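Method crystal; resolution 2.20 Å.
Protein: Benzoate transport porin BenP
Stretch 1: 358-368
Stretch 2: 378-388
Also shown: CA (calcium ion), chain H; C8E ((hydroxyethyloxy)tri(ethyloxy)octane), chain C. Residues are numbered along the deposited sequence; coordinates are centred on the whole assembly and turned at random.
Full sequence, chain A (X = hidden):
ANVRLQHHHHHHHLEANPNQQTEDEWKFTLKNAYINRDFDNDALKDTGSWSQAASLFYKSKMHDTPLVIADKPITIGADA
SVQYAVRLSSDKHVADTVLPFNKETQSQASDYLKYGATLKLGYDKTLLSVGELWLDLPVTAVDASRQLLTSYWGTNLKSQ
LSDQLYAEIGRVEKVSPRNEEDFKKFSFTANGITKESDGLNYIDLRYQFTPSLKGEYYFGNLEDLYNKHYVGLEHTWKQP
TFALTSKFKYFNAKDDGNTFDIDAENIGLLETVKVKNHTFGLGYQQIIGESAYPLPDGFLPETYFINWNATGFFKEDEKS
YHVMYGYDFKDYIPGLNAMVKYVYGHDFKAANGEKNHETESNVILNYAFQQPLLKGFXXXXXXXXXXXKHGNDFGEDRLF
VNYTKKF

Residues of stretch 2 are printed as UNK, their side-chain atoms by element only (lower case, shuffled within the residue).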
# COMPACT_ATOMS: atom_id res chain seq x y z
N GLU A 358 6.21 20.42 9.65
CA GLU A 358 5.97 20.22 8.19
C GLU A 358 4.49 20.06 7.89
O GLU A 358 3.71 19.72 8.78
CB GLU A 358 6.77 19.00 7.69
CG GLU A 358 6.27 17.74 8.38
CD GLU A 358 7.11 16.48 8.18
OE1 GLU A 358 6.69 15.39 8.76
OE2 GLU A 358 8.15 16.56 7.42
N THR A 359 4.11 20.33 6.66
CA THR A 359 2.73 20.21 6.22
C THR A 359 2.67 19.47 4.93
O THR A 359 3.57 19.60 4.09
CB THR A 359 1.97 21.60 6.06
OG1 THR A 359 2.62 22.42 5.08
CG2 THR A 359 1.88 22.34 7.33
N GLU A 360 1.60 18.73 4.71
CA GLU A 360 1.36 18.08 3.39
C GLU A 360 -0.12 18.18 3.04
O GLU A 360 -0.97 17.81 3.84
CB GLU A 360 1.73 16.62 3.41
CG GLU A 360 1.68 15.96 1.99
CD GLU A 360 1.94 14.44 1.95
OE1 GLU A 360 3.04 14.00 2.41
OE2 GLU A 360 1.04 13.72 1.46
N SER A 361 -0.42 18.73 1.87
CA SER A 361 -1.77 18.76 1.32
C SER A 361 -1.83 17.80 0.12
O SER A 361 -0.84 17.57 -0.54
CB SER A 361 -2.21 20.23 1.02
OG SER A 361 -1.35 20.79 0.06
N ASN A 362 -2.96 17.19 -0.07
CA ASN A 362 -3.28 16.32 -1.17
C ASN A 362 -4.65 16.73 -1.77
O ASN A 362 -5.64 16.86 -1.00
CB ASN A 362 -3.53 14.86 -0.66
CG ASN A 362 -2.33 14.18 -0.01
OD1 ASN A 362 -1.21 14.68 -0.03
ND2 ASN A 362 -2.56 12.98 0.46
N VAL A 363 -4.73 16.75 -3.09
CA VAL A 363 -6.00 16.88 -3.82
C VAL A 363 -6.10 15.65 -4.78
O VAL A 363 -5.13 15.32 -5.42
CB VAL A 363 -6.05 18.23 -4.64
CG1 VAL A 363 -7.35 18.34 -5.46
CG2 VAL A 363 -5.98 19.45 -3.72
N ILE A 364 -7.23 14.91 -4.77
CA ILE A 364 -7.44 13.65 -5.51
C ILE A 364 -8.78 13.83 -6.23
O ILE A 364 -9.87 14.04 -5.56
CB ILE A 364 -7.51 12.51 -4.52
CG1 ILE A 364 -6.24 12.48 -3.63
CG2 ILE A 364 -7.75 11.15 -5.20
CD1 ILE A 364 -6.53 11.87 -2.28
N LEU A 365 -8.69 13.81 -7.57
CA LEU A 365 -9.83 13.96 -8.45
C LEU A 365 -9.97 12.61 -9.23
O LEU A 365 -8.97 12.11 -9.72
CB LEU A 365 -9.59 15.17 -9.43
CG LEU A 365 -9.42 16.58 -8.74
CD1 LEU A 365 -9.48 17.74 -9.75
CD2 LEU A 365 -10.48 16.86 -7.66
N ASN A 366 -11.18 11.99 -9.23
CA ASN A 366 -11.46 10.77 -9.96
C ASN A 366 -12.62 11.01 -10.90
O ASN A 366 -13.58 11.62 -10.46
CB ASN A 366 -11.77 9.58 -9.07
CG ASN A 366 -10.56 9.14 -8.33
OD1 ASN A 366 -9.51 8.69 -8.91
ND2 ASN A 366 -10.61 9.35 -7.03
N TYR A 367 -12.51 10.61 -12.17
CA TYR A 367 -13.60 10.72 -13.12
C TYR A 367 -13.70 9.36 -13.83
O TYR A 367 -12.77 9.00 -14.54
CB TYR A 367 -13.44 11.84 -14.14
CG TYR A 367 -14.70 11.96 -14.99
CD1 TYR A 367 -15.98 12.29 -14.41
CD2 TYR A 367 -14.71 11.60 -16.26
CE1 TYR A 367 -17.14 12.36 -15.17
CE2 TYR A 367 -15.85 11.67 -16.99
CZ TYR A 367 -17.07 12.06 -16.45
OH TYR A 367 -18.20 12.10 -17.30
N ALA A 368 -14.75 8.59 -13.60
CA ALA A 368 -14.94 7.33 -14.32
C ALA A 368 -15.89 7.72 -15.56
O ALA A 368 -16.99 8.22 -15.39
CB ALA A 368 -15.57 6.26 -13.36
N UNK A 378 -10.95 5.60 -17.06
CA UNK A 378 -11.05 6.57 -15.94
C UNK A 378 -9.89 7.56 -16.03
O UNK A 378 -8.84 7.20 -16.60
c UNK A 378 -11.02 5.83 -14.54
N UNK A 379 -10.05 8.74 -15.42
CA UNK A 379 -8.96 9.65 -15.21
C UNK A 379 -8.77 9.87 -13.69
O UNK A 379 -9.76 9.90 -12.89
c UNK A 379 -9.21 11.06 -15.84
c UNK A 379 -8.63 10.74 -18.24
c UNK A 379 -9.67 11.17 -17.26
c UNK A 379 -10.16 12.63 -17.49
N UNK A 380 -7.52 10.12 -13.32
CA UNK A 380 -7.17 10.46 -11.96
C UNK A 380 -6.05 11.43 -12.00
O UNK A 380 -5.04 11.21 -12.77
c UNK A 380 -6.03 8.20 -9.01
n UNK A 380 -6.90 7.55 -8.27
c UNK A 380 -6.73 9.21 -11.17
c UNK A 380 -6.55 9.44 -9.65
o UNK A 380 -4.86 7.77 -9.22
N UNK A 381 -6.23 12.49 -11.20
CA UNK A 381 -5.29 13.55 -10.94
C UNK A 381 -5.08 13.69 -9.39
O UNK A 381 -6.07 13.85 -8.57
c UNK A 381 -4.41 18.10 -9.91
c UNK A 381 -5.78 14.90 -11.47
c UNK A 381 -5.28 17.05 -10.28
o UNK A 381 -2.18 19.13 -10.02
c UNK A 381 -2.66 17.12 -11.21
c UNK A 381 -4.87 16.07 -11.11
c UNK A 381 -3.54 16.10 -11.55
c UNK A 381 -3.08 18.12 -10.39
N UNK A 382 -3.80 13.72 -9.03
CA UNK A 382 -3.32 13.85 -7.69
C UNK A 382 -2.32 15.00 -7.60
O UNK A 382 -1.32 15.10 -8.42
c UNK A 382 -2.22 12.74 -5.72
c UNK A 382 -3.95 11.62 -6.90
c UNK A 382 -3.60 10.16 -6.81
c UNK A 382 -2.79 12.54 -7.15
N UNK A 383 -2.58 15.90 -6.67
CA UNK A 383 -1.69 17.03 -6.41
C UNK A 383 -1.17 16.96 -4.96
O UNK A 383 -1.98 16.98 -4.00
c UNK A 383 -0.40 19.83 -7.15
n UNK A 383 1.85 21.00 -8.55
n UNK A 383 2.35 22.27 -6.76
c UNK A 383 -2.38 18.41 -6.68
c UNK A 383 -1.60 19.65 -6.24
n UNK A 383 0.53 20.88 -6.64
c UNK A 383 1.57 21.39 -7.32
N UNK A 384 0.15 16.91 -4.81
CA UNK A 384 0.80 16.94 -3.50
C UNK A 384 1.62 18.20 -3.33
O UNK A 384 2.37 18.62 -4.26
c UNK A 384 1.45 13.30 -3.84
c UNK A 384 1.64 15.69 -3.33
c UNK A 384 0.70 14.45 -3.27
c UNK A 384 2.43 15.69 -1.99
N UNK A 385 1.39 18.89 -2.25
CA UNK A 385 2.26 20.00 -1.79
C UNK A 385 2.78 19.70 -0.36
O UNK A 385 1.95 19.66 0.64
c UNK A 385 1.55 21.39 -1.78
o UNK A 385 2.06 22.53 -3.82
o UNK A 385 0.03 21.55 -3.68
c UNK A 385 1.17 21.85 -3.20
N UNK A 386 4.12 19.63 -0.26
CA UNK A 386 4.87 19.40 0.96
C UNK A 386 5.67 20.60 1.30
O UNK A 386 6.42 21.11 0.49
c UNK A 386 5.78 18.17 0.78
o UNK A 386 9.18 17.19 5.27
c UNK A 386 8.92 17.99 3.02
c UNK A 386 6.22 17.38 3.20
c UNK A 386 7.05 17.14 4.28
c UNK A 386 6.72 17.90 1.98
c UNK A 386 8.09 18.21 1.91
c UNK A 386 8.39 17.44 4.20
N UNK A 387 5.63 21.01 2.54
CA UNK A 387 6.53 22.06 3.05
C UNK A 387 7.05 21.73 4.47
O UNK A 387 6.35 21.25 5.31
o UNK A 387 6.01 24.75 1.01
n UNK A 387 4.20 23.49 1.30
c UNK A 387 5.36 23.93 1.69
c UNK A 387 5.85 23.44 3.09
N UNK A 388 8.26 22.21 4.75
CA UNK A 388 8.99 21.86 5.96
C UNK A 388 9.87 23.02 6.33
O UNK A 388 10.46 23.62 5.43
c UNK A 388 9.78 20.50 5.80
c UNK A 388 10.82 20.49 4.62
c UNK A 388 10.46 20.12 7.11
CA CA H . 12.18 24.23 3.38
O12 C8E C . -13.08 15.27 -19.91
C13 C8E C . -13.82 14.33 -20.66
C14 C8E C . -15.31 14.40 -20.32
O15 C8E C . -16.09 13.87 -21.42
C16 C8E C . -17.23 13.03 -21.15
C17 C8E C . -18.36 13.88 -20.59
O18 C8E C . -19.57 13.10 -20.54
C19 C8E C . -20.51 13.71 -19.62
C20 C8E C . -21.94 13.30 -19.94
O21 C8E C . -22.02 11.87 -20.03
O HOH W 1 2.30 21.91 2.59
O HOH W 2 -1.98 19.95 -2.44
O HOH W 3 -9.93 7.68 -11.26

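Position 378 carries a single side-chain carbon, CB, 4.2 Å from Ala368 CA; one carbon and nothing beyond it makes this Ala378. Its CA lies 4.3 Å from Ala368 CA, a non-hydrogen-bonded pair.

Position 379 has four carbons forked at the second, which identifies Leu379. Its backbone forms a two-way pair with Tyr367: N donates to Tyr367 O at 2.9 Å, and O accepts from Tyr367 N at 2.9 Å.

At position 380 three carbons run in line, the third bearing one oxygen and one nitrogen. This is an amide on a chain one carbon longer than asparagine's, hence Gln380. NE2 donates to Asn366 OD1 at 2.9 Å, and water 3 joins the same Asn366 OD1 (2.6 Å) to Leu379 O (2.8 Å).

Position 381 shows one carbon, then a six-carbon ring bearing an oxygen: Tyr381. Leu365 CD1 approaches the ring edge, 4.3 Å from Tyr381 CD2, while Leu365 N donates to Tyr381 O at 2.8 Å.

Four carbons at position 382, forked at the first with one arm two carbons long, specify Ile382. Its CG1 packs against Ile364 CG1 at 4.1 Å, an apolar contact between facing residues.

Position 383 extends through three carbons and a nitrogen to a carbon carrying two further nitrogens, a guanidinium, so Arg383. Its end leads away from stretch 1, but its backbone stays engaged: N donates to Val363 O at 2.9 Å.

Position 384 repeats the four-carbon pattern forked at the first, with one two-carbon arm: Ile384. Its CG2 lies 4.1 Å from Glu360 CG.

Position 385 has two carbons, the second holding two oxygens, a carboxylate that gives Asp385. OD1 receives Arg383 NH2 at 3.0 Å in a salt bridge, and OD2 receives Arg383 NE at 3.1 Å. Water 2 links Asp385 OD2 (2.9 Å) to Ser361 OG (2.7 Å).

Position 386 is again one carbon and a six-carbon ring with an oxygen, so Tyr386. Its OH donates to Glu358 OE2 in a very short hydrogen bond of 2.5 Å, with the carboxylate oxygen near the ring plane.

Position 387 has two carbons, the second carrying one oxygen and one nitrogen: Asn387. Its CB is 3.9 Å from Thr359 OG1, and its backbone O accepts from Thr359 N at 2.8 Å.

Position 388 has one carbon bearing two others, a three-carbon fork: Val388. Its CB lies 3.9 Å from Glu358 CB, and its O binds the calcium ion at 2.8 Å.

The contact is an antiparallel strand pair, with N-to-C directions 175° apart and 948 Å² buried in total. Five paired positions, from Thr359 with Asn387 to Tyr367 with Leu379, each exchange two backbone hydrogen bonds. The alternating pairs bring CA atoms closer and direct side chains to the other face, where the Tyr386–Glu358 and Gln380–Asn366 bonds reinforce the backbone ladder around the Ile382–Ile364 contact.

Stretch 2 (378-388) ALQYIRIDYNV
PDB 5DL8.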